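Local coordinates for monovalent Na+/H+ antiporter subunit F (Dietzia sp. DQ12-45-1b, PDB 7D3U), which serves as a small membrane subunit of the multisubunit Mrp complex, a bacterial sodium/proton antiporter, at the interface of chains A and B and the interface of chains C and A. Coordinates in Å, arbitrary orientation; residue numbers count along the deposited sequence, not the author numbering. Chains: chain A, Monovalent Na+/H+ antiporter subunit F; chain B, Monovalent Na+/H+ antiporter subunit G; chain C, Monovalent Na+/H+ antiporter subunit A.

Contact 1: the interface of chains A and B. Residues chain A 3, 6-7, 10-11; chain B 12, 15-16, 19-20.
B:Leu16 and B:Ala19 carry most of the grip that subunit G has on the first helix of subunit F. The branch point of B:Leu16, CG, lies 3.6 Å from the A:Val3 methyl CG2, while its CD2 methyl crosses A:Ile6 obliquely and meets CG2 at 3.8 Å. One turn further on, the CB methyl of B:Ala19 is set against the backbone of A:Ala7, 3.8 Å from CA. That same methyl also meets A:Leu10 CB at 3.8 Å and A:Val11 CG2 at 3.9 Å, so a small residue touches three residues and probably lets the two backbones come near each other. B:Val15 adds its CG2 methyl beside A:Val3, and B:Ser12 caps the patch by laying its CB against the valine methyls.

Behind these contacts, torsions set the aim. A:Val3 holds CG2 anti to its backbone N and CG1 in the crowded position between N and the carbonyl carbon (chi1 50°), presenting both methyls to B:Ser12. No polar bond crosses the patch, so apolar packing makes it. Rising residue numbers pair with rising ones, from A:Val3 with B:Ser12 to A:Val11 with B:Ala19: helices A 2-23 and B 5-28, both predicted to span the membrane, run in the same direction, crossing at roughly 30°. B:Val20 marks the far edge, its CG2 methyl standing 4.3 Å from A:Leu10 CD1.

Contact 2: the interface of chains C and A. Residues chain C 601, 604, 608, 635, 638; chain A 8, 12, 15, 42, 45, 49.
With CG anti to its carbonyl carbon (chi1 -77°), C:Leu608 projects its two methyls toward different helices of subunit F. A:Leu45 (chi1 -94°) sends CD1 to the same meeting point, and A:Phe42 (chi1 -91°) brings the CE1 and CZ corner of its ring there, both side chains being rotated well beyond the usual position beside the backbone N. C:Leu608 CD1 and A:Leu45 CD1 meet tip to tip at 3.5 Å. C:Leu608 CD1 also reaches the ring tip, 3.5 Å from A:Phe42 CE1, while its other methyl, CD2, lies 3.7 Å from A:Ala15 CB. C:Ala635 backs the ring, with its CA 3.7 Å from A:Phe42 CE1.

A:Leu45 CD1 is the common point of the patch: C:Ile604 CD1 approaches it end on at 3.7 Å, and C:Leu638 CD2 comes obliquely to 3.8 Å. C:Leu638 turns its other methyl, CD1, toward A:Val49 CG2 at 4.1 Å. No hydrogen bond or salt bridge crosses, so apolar packing makes this part of the interface.

Helix C 603-617 thus packs against both A 2-23, running parallel to it, and A 30-52, running antiparallel, while C 622-642 flanks A 30-52 within a bundle of helices predicted to cross the membrane.

Contact 3: the interface of chains A and B. Residues chain A 59-60, 62-63; chain B 54, 66, 69-70, 73.
The tight part of this contact centres on the A:Tyr59 ring. B:Val70 places its CG2 methyl over one face, 3.7 Å from the ring centroid, a CH-pi contact displaced toward the CD1 side of the rim. B:Ala66 CB meets the opposite ortho carbon, A:Tyr59 CD2, at 3.7 Å. With CG anti to the carbonyl carbon (chi1 -65°), the tyrosine reaches along subunit G toward B:Ile54. Further along, A:Val62 CG1 and B:Ile54 CD1 meet tip to tip at 3.6 Å, and B:Ala73 CB approaches the same A:Val62 CG1 at 4.0 Å.

The side around B:Lys69 is polar and less interlocked: the residue lies along the contact and hides 67 Å², without hydrogen bond or salt bridge. Its aliphatic stem crosses A:Leu63 at about a right angle, B:Lys69 CG coming 3.8 Å from A:Leu63 CD2. Beyond that the chain bends twice (chi3 -84°, chi4 -70°) and passes obliquely by A:Asp60, with B:Lys69 CD and CE both 3.2 Å from A:Asp60 OD1. The amino nitrogen B:Lys69 NZ stays 4.4 Å from A:Asp60 OD1, although opposite charges, if both groups are ionised, would probably attract at long range.

By combining an aromatic face, a valine tip and this ionisable rim, the patch packs the short helix A 59-65 against helices B 35-60 and B 68-95 and the loop before the latter, which probably helps hold subunits F and G together.

Contact 1: the interface of chains A and B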
loop_
_atom_site.group_PDB
_atom_site.type_symbol
_atom_site.label_atom_id
_atom_site.label_comp_id
_atom_site.label_asym_id
_atom_site.label_seq_id
_atom_site.Cartn_x
_atom_site.Cartn_y
_atom_site.Cartn_z
ATOM N N VAL A 3 49.149 3.933 28.286
ATOM C CA VAL A 3 48.459 3.263 29.383
ATOM C C VAL A 3 46.971 3.145 29.080
ATOM O O VAL A 3 46.336 2.130 29.394
ATOM C CB VAL A 3 48.718 4.005 30.707
ATOM C CG1 VAL A 3 48.435 5.491 30.553
ATOM C CG2 VAL A 3 47.876 3.417 31.820
ATOM N N ILE A 6 46.480 0.334 26.604
ATOM C CA ILE A 6 46.603 -0.948 27.292
ATOM C C ILE A 6 45.331 -1.258 28.071
ATOM O O ILE A 6 44.819 -2.384 28.033
ATOM C CB ILE A 6 47.837 -0.944 28.208
ATOM C CG1 ILE A 6 49.116 -0.856 27.377
ATOM C CG2 ILE A 6 47.860 -2.188 29.080
ATOM C CD1 ILE A 6 50.380 -1.038 28.184
ATOM N N ALA A 7 44.798 -0.264 28.783
ATOM C CA ALA A 7 43.575 -0.476 29.547
ATOM C C ALA A 7 42.396 -0.773 28.630
ATOM O O ALA A 7 41.534 -1.592 28.964
ATOM C CB ALA A 7 43.285 0.744 30.420
ATOM N N LEU A 10 42.715 -4.339 27.467
ATOM C CA LEU A 10 42.399 -5.258 28.557
ATOM C C LEU A 10 40.898 -5.321 28.813
ATOM O O LEU A 10 40.340 -6.408 29.007
ATOM C CB LEU A 10 43.146 -4.848 29.823
ATOM C CG LEU A 10 44.645 -5.144 29.827
ATOM C CD1 LEU A 10 45.254 -4.814 31.178
ATOM C CD2 LEU A 10 44.906 -6.595 29.456
ATOM N N VAL A 11 40.222 -4.168 28.809
ATOM C CA VAL A 11 38.776 -4.161 28.999
ATOM C C VAL A 11 38.076 -4.841 27.831
ATOM O O VAL A 11 37.070 -5.530 28.022
ATOM C CB VAL A 11 38.267 -2.723 29.206
ATOM C CG1 VAL A 11 36.754 -2.693 29.234
ATOM C CG2 VAL A 11 38.818 -2.153 30.496
ATOM N N SER B 12 46.742 7.071 35.528
ATOM C CA SER B 12 47.257 5.979 34.708
ATOM C C SER B 12 47.257 4.666 35.483
ATOM O O SER B 12 46.733 3.648 35.009
ATOM C CB SER B 12 48.665 6.312 34.219
ATOM O OG SER B 12 49.197 5.244 33.460
ATOM N N VAL B 15 43.546 3.529 35.983
ATOM C CA VAL B 15 42.896 2.859 34.861
ATOM C C VAL B 15 43.528 1.497 34.618
ATOM O O VAL B 15 42.838 0.554 34.215
ATOM C CB VAL B 15 42.914 3.726 33.586
ATOM C CG1 VAL B 15 42.317 5.087 33.858
ATOM C CG2 VAL B 15 44.315 3.859 33.029
ATOM N N LEU B 16 44.828 1.346 34.890
ATOM C CA LEU B 16 45.427 0.023 34.749
ATOM C C LEU B 16 44.867 -0.949 35.784
ATOM O O LEU B 16 44.542 -2.097 35.455
ATOM C CB LEU B 16 46.946 0.116 34.859
ATOM C CG LEU B 16 47.673 0.204 33.519
ATOM C CD1 LEU B 16 49.160 -0.022 33.709
ATOM C CD2 LEU B 16 47.099 -0.794 32.529
ATOM N N ALA B 19 41.291 -1.856 34.726
ATOM C CA ALA B 19 41.260 -2.809 33.623
ATOM C C ALA B 19 41.651 -4.202 34.093
ATOM O O ALA B 19 41.056 -5.199 33.669
ATOM C CB ALA B 19 42.181 -2.341 32.499
ATOM N N VAL B 20 42.648 -4.294 34.975
ATOM C CA VAL B 20 43.049 -5.594 35.503
ATOM C C VAL B 20 41.914 -6.211 36.311
ATOM O O VAL B 20 41.671 -7.422 36.244
ATOM C CB VAL B 20 44.339 -5.452 36.334
ATOM C CG1 VAL B 20 44.425 -6.536 37.393
ATOM C CG2 VAL B 20 45.551 -5.491 35.420
#

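Contact 2: the interface of chains C and A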
loop_
_atom_site.group_PDB
_atom_site.type_symbol
_atom_site.label_atom_id
_atom_site.label_comp_id
_atom_site.label_asym_id
_atom_site.label_seq_id
_atom_site.Cartn_x
_atom_site.Cartn_y
_atom_site.Cartn_z
ATOM N N GLU C 601 41.209 3.245 18.103
ATOM C CA GLU C 601 40.185 2.832 19.055
ATOM C C GLU C 601 38.874 2.564 18.328
ATOM O O GLU C 601 37.807 3.028 18.738
ATOM C CB GLU C 601 40.011 3.903 20.140
ATOM C CG GLU C 601 39.339 5.203 19.681
ATOM C CD GLU C 601 40.277 6.133 18.940
ATOM O OE1 GLU C 601 41.434 5.742 18.689
ATOM O OE2 GLU C 601 39.853 7.256 18.599
ATOM N N ILE C 604 38.302 -2.223 18.311
ATOM C CA ILE C 604 37.789 -2.809 19.545
ATOM C C ILE C 604 36.267 -2.726 19.587
ATOM O O ILE C 604 35.588 -3.703 19.932
ATOM C CB ILE C 604 38.453 -2.150 20.770
ATOM C CG1 ILE C 604 38.171 -0.646 20.834
ATOM C CG2 ILE C 604 39.949 -2.389 20.749
ATOM C CD1 ILE C 604 37.054 -0.257 21.779
ATOM N N LEU C 608 33.551 -5.764 19.420
ATOM C CA LEU C 608 32.462 -5.905 20.381
ATOM C C LEU C 608 31.108 -5.942 19.684
ATOM O O LEU C 608 30.226 -6.718 20.069
ATOM C CB LEU C 608 32.514 -4.774 21.404
ATOM C CG LEU C 608 33.589 -4.973 22.470
ATOM C CD1 LEU C 608 33.623 -3.793 23.408
ATOM C CD2 LEU C 608 33.335 -6.257 23.232
ATOM N N ALA C 635 27.184 -1.019 22.442
ATOM C CA ALA C 635 28.265 -0.938 21.470
ATOM C C ALA C 635 27.989 0.124 20.418
ATOM O O ALA C 635 28.914 0.801 19.966
ATOM C CB ALA C 635 28.484 -2.296 20.807
ATOM N N LEU C 638 28.764 3.424 22.088
ATOM C CA LEU C 638 30.210 3.612 22.042
ATOM C C LEU C 638 30.677 3.971 20.637
ATOM O O LEU C 638 31.612 4.762 20.475
ATOM C CB LEU C 638 30.913 2.348 22.533
ATOM C CG LEU C 638 32.436 2.297 22.446
ATOM C CD1 LEU C 638 33.051 3.455 23.203
ATOM C CD2 LEU C 638 32.948 0.975 22.984
ATOM N N ILE A 8 42.346 -0.125 27.466
ATOM C CA ILE A 8 41.268 -0.376 26.516
ATOM C C ILE A 8 41.341 -1.801 25.991
ATOM O O ILE A 8 40.325 -2.497 25.905
ATOM C CB ILE A 8 41.313 0.647 25.367
ATOM C CG1 ILE A 8 40.821 2.008 25.845
ATOM C CG2 ILE A 8 40.468 0.179 24.196
ATOM C CD1 ILE A 8 40.769 3.047 24.758
ATOM N N ALA A 12 38.600 -4.690 26.614
ATOM C CA ALA A 12 38.004 -5.367 25.466
ATOM C C ALA A 12 38.165 -6.878 25.571
ATOM O O ALA A 12 37.238 -7.629 25.252
ATOM C CB ALA A 12 38.623 -4.849 24.172
ATOM N N ALA A 15 35.716 -8.051 28.099
ATOM C CA ALA A 15 34.377 -8.048 27.528
ATOM C C ALA A 15 34.172 -9.239 26.604
ATOM O O ALA A 15 33.097 -9.844 26.592
ATOM C CB ALA A 15 34.135 -6.738 26.783
ATOM N N PHE A 42 31.415 -1.692 29.202
ATOM C CA PHE A 42 31.140 -0.708 28.165
ATOM C C PHE A 42 31.187 0.708 28.713
ATOM O O PHE A 42 31.619 1.625 28.011
ATOM C CB PHE A 42 29.784 -0.979 27.518
ATOM C CG PHE A 42 29.857 -1.869 26.313
ATOM C CD1 PHE A 42 30.455 -1.427 25.152
ATOM C CD2 PHE A 42 29.323 -3.142 26.341
ATOM C CE1 PHE A 42 30.523 -2.240 24.042
ATOM C CE2 PHE A 42 29.390 -3.959 25.236
ATOM C CZ PHE A 42 29.991 -3.508 24.085
ATOM N N LEU A 45 34.786 1.416 28.829
ATOM C CA LEU A 45 35.292 1.709 27.494
ATOM C C LEU A 45 34.880 3.102 27.043
ATOM O O LEU A 45 35.650 3.787 26.368
ATOM C CB LEU A 45 34.803 0.659 26.501
ATOM C CG LEU A 45 35.768 -0.496 26.260
ATOM C CD1 LEU A 45 35.433 -1.180 24.959
ATOM C CD2 LEU A 45 37.199 0.001 26.247
ATOM N N VAL A 49 37.780 5.636 26.045
ATOM C CA VAL A 49 37.753 6.182 24.696
ATOM C C VAL A 49 37.656 7.698 24.741
ATOM O O VAL A 49 38.393 8.399 24.039
ATOM C CB VAL A 49 36.598 5.558 23.894
ATOM C CG1 VAL A 49 36.126 6.507 22.811
ATOM C CG2 VAL A 49 37.033 4.234 23.294
#

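Contact 3: the interface of chains A and B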
loop_
_atom_site.group_PDB
_atom_site.type_symbol
_atom_site.label_atom_id
_atom_site.label_comp_id
_atom_site.label_asym_id
_atom_site.label_seq_id
_atom_site.Cartn_x
_atom_site.Cartn_y
_atom_site.Cartn_z
ATOM N N TYR A 59 31.518 12.393 30.754
ATOM C CA TYR A 59 30.929 11.889 31.985
ATOM C C TYR A 59 29.425 12.083 32.043
ATOM O O TYR A 59 28.757 11.362 32.793
ATOM C CB TYR A 59 31.632 12.532 33.173
ATOM C CG TYR A 59 33.063 12.084 33.203
ATOM C CD1 TYR A 59 33.375 10.754 33.435
ATOM C CD2 TYR A 59 34.096 12.963 32.926
ATOM C CE1 TYR A 59 34.671 10.321 33.434
ATOM C CE2 TYR A 59 35.402 12.537 32.922
ATOM C CZ TYR A 59 35.680 11.214 33.177
ATOM O OH TYR A 59 36.973 10.769 33.174
ATOM N N ASP A 60 28.878 13.022 31.270
ATOM C CA ASP A 60 27.442 13.022 31.020
ATOM C C ASP A 60 26.980 11.616 30.669
ATOM O O ASP A 60 26.152 11.022 31.369
ATOM C CB ASP A 60 27.105 14.000 29.893
ATOM C CG ASP A 60 27.736 15.359 30.095
ATOM O OD1 ASP A 60 28.076 15.690 31.248
ATOM O OD2 ASP A 60 27.897 16.098 29.103
ATOM N N VAL A 62 28.684 8.944 31.121
ATOM C CA VAL A 62 29.006 8.094 32.259
ATOM C C VAL A 62 27.983 8.285 33.368
ATOM O O VAL A 62 27.627 7.327 34.065
ATOM C CB VAL A 62 30.439 8.373 32.742
ATOM C CG1 VAL A 62 30.667 7.782 34.120
ATOM C CG2 VAL A 62 31.444 7.818 31.750
ATOM N N LEU A 63 27.468 9.503 33.534
ATOM C CA LEU A 63 26.410 9.712 34.513
ATOM C C LEU A 63 25.101 9.078 34.068
ATOM O O LEU A 63 24.256 8.763 34.913
ATOM C CB LEU A 63 26.217 11.206 34.768
ATOM C CG LEU A 63 25.220 11.598 35.856
ATOM C CD1 LEU A 63 25.518 10.839 37.134
ATOM C CD2 LEU A 63 25.265 13.093 36.097
ATOM N N ILE B 54 36.826 5.008 35.979
ATOM C CA ILE B 54 36.209 6.329 35.911
ATOM C C ILE B 54 37.109 7.370 36.563
ATOM O O ILE B 54 37.373 8.435 35.991
ATOM C CB ILE B 54 34.814 6.305 36.561
ATOM C CG1 ILE B 54 33.830 5.549 35.674
ATOM C CG2 ILE B 54 34.317 7.715 36.812
ATOM C CD1 ILE B 54 33.822 6.009 34.250
ATOM N N ALA B 66 33.203 18.514 35.424
ATOM C CA ALA B 66 32.873 17.097 35.452
ATOM C C ALA B 66 33.132 16.449 36.803
ATOM O O ALA B 66 32.962 15.233 36.933
ATOM C CB ALA B 66 33.656 16.350 34.366
ATOM N N LYS B 69 29.717 15.244 38.344
ATOM C CA LYS B 69 29.232 14.153 37.508
ATOM C C LYS B 69 30.103 12.909 37.593
ATOM O O LYS B 69 29.764 11.897 36.972
ATOM C CB LYS B 69 29.127 14.625 36.058
ATOM C CG LYS B 69 28.021 15.639 35.837
ATOM C CD LYS B 69 27.913 16.033 34.378
ATOM C CE LYS B 69 28.897 17.135 34.030
ATOM N NZ LYS B 69 28.521 18.432 34.654
ATOM N N VAL B 70 31.210 12.961 38.328
ATOM C CA VAL B 70 32.004 11.784 38.642
ATOM C C VAL B 70 31.837 11.376 40.100
ATOM O O VAL B 70 31.777 10.184 40.411
ATOM C CB VAL B 70 33.491 12.021 38.297
ATOM C CG1 VAL B 70 34.390 11.074 39.071
ATOM C CG2 VAL B 70 33.711 11.860 36.808
ATOM N N ALA B 73 28.691 9.675 39.960
ATOM C CA ALA B 73 28.781 8.474 39.139
ATOM C C ALA B 73 29.447 7.332 39.891
ATOM O O ALA B 73 29.068 6.172 39.721
ATOM C CB ALA B 73 29.537 8.775 37.848
#

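Contacts 1 and 2 lie about 12 Å apart between the centres of their C-alpha atoms, and contact 3 is about 18 Å from contact 1 and 17 Å from contact 2. Helix A 2-23 links the first two: it shows subunit G one side, through A:Val3, A:Ala7 and A:Leu10, and subunit A another, through A:Ile8, A:Ala12 and A:Ala15. Contact 3 adds a second attachment to subunit G through helix A 59-65 and, on chain B, helices 35-60 and 68-95, so F and G are joined at separated points. Subunit F therefore sits between G and A, plausibly bridging them in the assembled complex.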